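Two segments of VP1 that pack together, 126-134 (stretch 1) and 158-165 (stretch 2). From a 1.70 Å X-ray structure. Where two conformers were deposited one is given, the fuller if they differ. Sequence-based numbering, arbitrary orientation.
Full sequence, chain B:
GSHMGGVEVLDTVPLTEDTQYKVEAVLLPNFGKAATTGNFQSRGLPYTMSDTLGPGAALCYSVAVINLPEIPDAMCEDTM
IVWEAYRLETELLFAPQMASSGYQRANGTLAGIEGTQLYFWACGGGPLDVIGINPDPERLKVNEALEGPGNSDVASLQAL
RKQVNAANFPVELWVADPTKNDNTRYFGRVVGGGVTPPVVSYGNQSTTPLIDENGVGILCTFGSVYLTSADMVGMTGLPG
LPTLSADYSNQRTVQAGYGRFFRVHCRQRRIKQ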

# COMPACT_ATOMS: atom_id res chain seq x y z
N GLY B 126 30.66 -0.28 -14.26
CA GLY B 126 31.37 -1.56 -14.18
C GLY B 126 30.43 -2.52 -13.48
O GLY B 126 29.29 -2.16 -13.16
N PRO B 127 30.89 -3.75 -13.24
CA PRO B 127 29.97 -4.74 -12.63
C PRO B 127 29.56 -4.40 -11.22
O PRO B 127 30.28 -3.73 -10.50
N LEU B 128 28.39 -4.90 -10.84
CA LEU B 128 27.80 -4.72 -9.53
C LEU B 128 28.65 -5.34 -8.42
O LEU B 128 28.98 -6.52 -8.50
N ASP B 129 28.98 -4.56 -7.41
CA ASP B 129 29.65 -5.09 -6.20
C ASP B 129 28.60 -5.77 -5.32
O ASP B 129 27.54 -5.15 -5.01
N VAL B 130 28.91 -7.00 -4.89
CA VAL B 130 27.99 -7.78 -4.03
C VAL B 130 28.72 -8.36 -2.83
O VAL B 130 29.96 -8.51 -2.81
N ILE B 131 27.94 -8.67 -1.80
CA ILE B 131 28.42 -9.34 -0.61
C ILE B 131 27.83 -10.75 -0.58
O ILE B 131 26.62 -10.95 -0.84
N GLY B 132 28.68 -11.73 -0.33
CA GLY B 132 28.24 -13.13 -0.21
C GLY B 132 27.76 -13.42 1.19
O GLY B 132 28.49 -13.19 2.14
N ILE B 133 26.51 -13.89 1.32
CA ILE B 133 25.97 -14.22 2.63
C ILE B 133 25.25 -15.55 2.54
O ILE B 133 24.39 -15.71 1.68
N ASN B 134 25.64 -16.49 3.38
CA ASN B 134 24.85 -17.72 3.53
C ASN B 134 23.99 -17.52 4.78
O ASN B 134 24.55 -17.38 5.87
N GLN B 158 34.56 -8.98 7.01
CA GLN B 158 35.11 -10.24 6.54
C GLN B 158 34.27 -11.03 5.54
O GLN B 158 34.76 -12.00 4.96
N ALA B 159 32.99 -10.68 5.36
CA ALA B 159 32.12 -11.41 4.44
C ALA B 159 32.71 -11.30 3.03
O ALA B 159 33.24 -10.26 2.67
N LEU B 160 32.60 -12.38 2.27
CA LEU B 160 33.17 -12.41 0.91
C LEU B 160 32.57 -11.31 0.03
O LEU B 160 31.36 -11.11 0.01
N ARG B 161 33.44 -10.63 -0.72
CA ARG B 161 33.01 -9.62 -1.66
C ARG B 161 33.48 -9.99 -3.05
O ARG B 161 34.59 -10.48 -3.23
N LYS B 162 32.59 -9.80 -4.02
CA LYS B 162 32.85 -10.11 -5.43
C LYS B 162 32.05 -9.15 -6.28
O LYS B 162 31.20 -8.40 -5.78
N GLN B 163 32.35 -9.15 -7.58
CA GLN B 163 31.50 -8.43 -8.54
C GLN B 163 30.74 -9.39 -9.42
O GLN B 163 31.23 -10.46 -9.75
N VAL B 164 29.53 -8.99 -9.84
CA VAL B 164 28.67 -9.87 -10.63
C VAL B 164 29.11 -9.81 -12.09
O VAL B 164 28.65 -8.95 -12.85
N ASN B 165 30.03 -10.70 -12.45
CA ASN B 165 30.72 -10.73 -13.75
C ASN B 165 30.50 -12.05 -14.46
O ASN B 165 31.27 -12.43 -15.34

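The two stretches pair as antiparallel strands, so most side chains lie above or below the sheet rather than between the backbones. Val130 N donates to Lys162 O (2.8 Å), Lys162 N returns a longer bond to Val130 O (3.2 Å), and Val164 N to Leu128 O (2.9 Å) and Gly132 N to Leu160 O (2.8 Å) extend the ladder on either side. This register sets which side chains become neighbours.

Val130 and Lys162 share one face. Val130 is m, and its CG1 lies 3.6 Å from CG2 of Val164, whose chi1 is t. Leu128 CD2 meets the same methyl, Val164 CG2, at 4.2 Å; Leu128, in the t, p rotamer, is long enough to reach it although its CA-to-CB bond points sideways. Branched, compact valines and a leucine suit this buried apolar cluster. Lys162 begins on the same face but, with chi1 m and the other three angles t, its extended chain leads away, and NZ finds its hydrogen bond elsewhere in the structure. A long flexible residue can thus pair through its backbone while carrying its charge clear of the valines.

The other face carries Asp129, Gln163, Ile131 and Arg161. Ile131 adopts m, t, which sends CD1 to within 3.4 Å of Arg161 NH2, while CG1 covers one face of the guanidinium. The flat group can rest against hydrocarbon because its polar edge remains free for partners: NE is bonded elsewhere and NH1 to a residue flanking the stretches. The m, t, t course of Arg161, with chi4 at 85°, places the group there in the conformer given. On its other branch, Ile131 CG2 meets Ala159 CB at 3.6 Å. Ala159 points toward stretch 1, and Ala159 CB also lies 4.3 Å from Ile133 CD1; the m, m rotamer of Ile133 brings its end closer although its CA-to-CB bond points away.

Asp129 is m, its end coming nearer to stretch 2 than its CB direction suggests. Its OD1 lies 3.0 Å from Gln163 OE1, but the Gln163 amide is probably turned over, so the nature of this contact remains open. Pro127 points toward stretch 2, its CB 3.9 Å from Gln163 CB and 3.6 Å from Val164 O.

Waters complete the join. One accepts from Leu128 N (3.0 Å) and donates to Val164 O (2.9 Å), continuing the backbone pairing beyond the direct bonds. At the other end, a water donates to Gly132 O (2.8 Å) and accepts only weakly from Leu160 N (3.5 Å).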

# COMPACT_ATOMS: atom_id res chain seq x y z
CB PRO B 127 30.77 -6.05 -12.64
CG PRO B 127 32.06 -5.77 -13.27
CD PRO B 127 32.16 -4.33 -13.67
CB LEU B 128 26.42 -5.37 -9.54
CG LEU B 128 25.63 -5.31 -8.22
CD1 LEU B 128 25.15 -3.91 -7.93
CD2 LEU B 128 24.43 -6.25 -8.18
CB ASP B 129 30.31 -3.95 -5.42
CG ASP B 129 31.38 -3.23 -6.21
OD1 ASP B 129 32.37 -3.89 -6.65
OD2 ASP B 129 31.26 -1.98 -6.36
CB VAL B 130 27.31 -8.97 -4.80
CG1 VAL B 130 26.19 -8.44 -5.67
CG2 VAL B 130 28.32 -9.76 -5.61
CB ILE B 131 28.02 -8.60 0.67
CG1 ILE B 131 28.41 -7.12 0.62
CG2 ILE B 131 28.66 -9.27 1.88
CD1 ILE B 131 27.90 -6.35 1.80
CB ILE B 133 24.90 -13.19 3.11
CG1 ILE B 133 25.54 -11.81 3.21
CG2 ILE B 133 24.31 -13.63 4.44
CD1 ILE B 133 26.46 -11.64 4.37
CB ASN B 134 25.75 -18.94 3.66
CG ASN B 134 24.96 -20.24 3.68
OD1 ASN B 134 23.83 -20.27 4.15
ND2 ASN B 134 25.53 -21.31 3.13
CB GLN B 158 35.33 -11.17 7.75
CG GLN B 158 36.44 -10.73 8.70
CD GLN B 158 36.01 -9.65 9.68
OE1 GLN B 158 34.83 -9.53 10.02
NE2 GLN B 158 36.97 -8.87 10.14
CB ALA B 159 30.72 -10.83 4.45
CB LEU B 160 32.89 -13.77 0.29
CG LEU B 160 33.36 -14.13 -1.11
CD1 LEU B 160 34.85 -13.92 -1.25
CD2 LEU B 160 32.95 -15.58 -1.41
CB ARG B 161 33.54 -8.26 -1.25
CG ARG B 161 32.70 -7.70 -0.14
CD ARG B 161 33.30 -6.49 0.49
NE ARG B 161 32.25 -5.73 1.16
CZ ARG B 161 31.83 -5.97 2.39
NH1 ARG B 161 32.36 -6.98 3.09
NH2 ARG B 161 30.88 -5.22 2.93
CB LYS B 162 32.46 -11.54 -5.79
CG LYS B 162 33.33 -12.66 -5.25
CD LYS B 162 33.29 -13.87 -6.18
CE LYS B 162 34.30 -14.89 -5.69
NZ LYS B 162 34.17 -16.19 -6.39
CB GLN B 163 32.36 -7.50 -9.40
CG GLN B 163 33.21 -6.55 -8.59
CD GLN B 163 33.90 -5.50 -9.47
OE1 GLN B 163 33.65 -4.31 -9.34
NE2 GLN B 163 34.71 -5.96 -10.40
CB VAL B 164 27.18 -9.55 -10.46
CG1 VAL B 164 26.35 -10.59 -11.21
CG2 VAL B 164 26.79 -9.58 -9.00
CB ASN B 165 32.24 -10.52 -13.56
CG ASN B 165 32.86 -11.52 -12.58
OD1 ASN B 165 32.22 -12.51 -12.17
ND2 ASN B 165 34.11 -11.25 -12.17
O HOH W 1 27.02 -6.61 -12.86
O HOH W 2 33.49 -5.93 -4.85
O HOH W 3 30.37 -14.88 3.23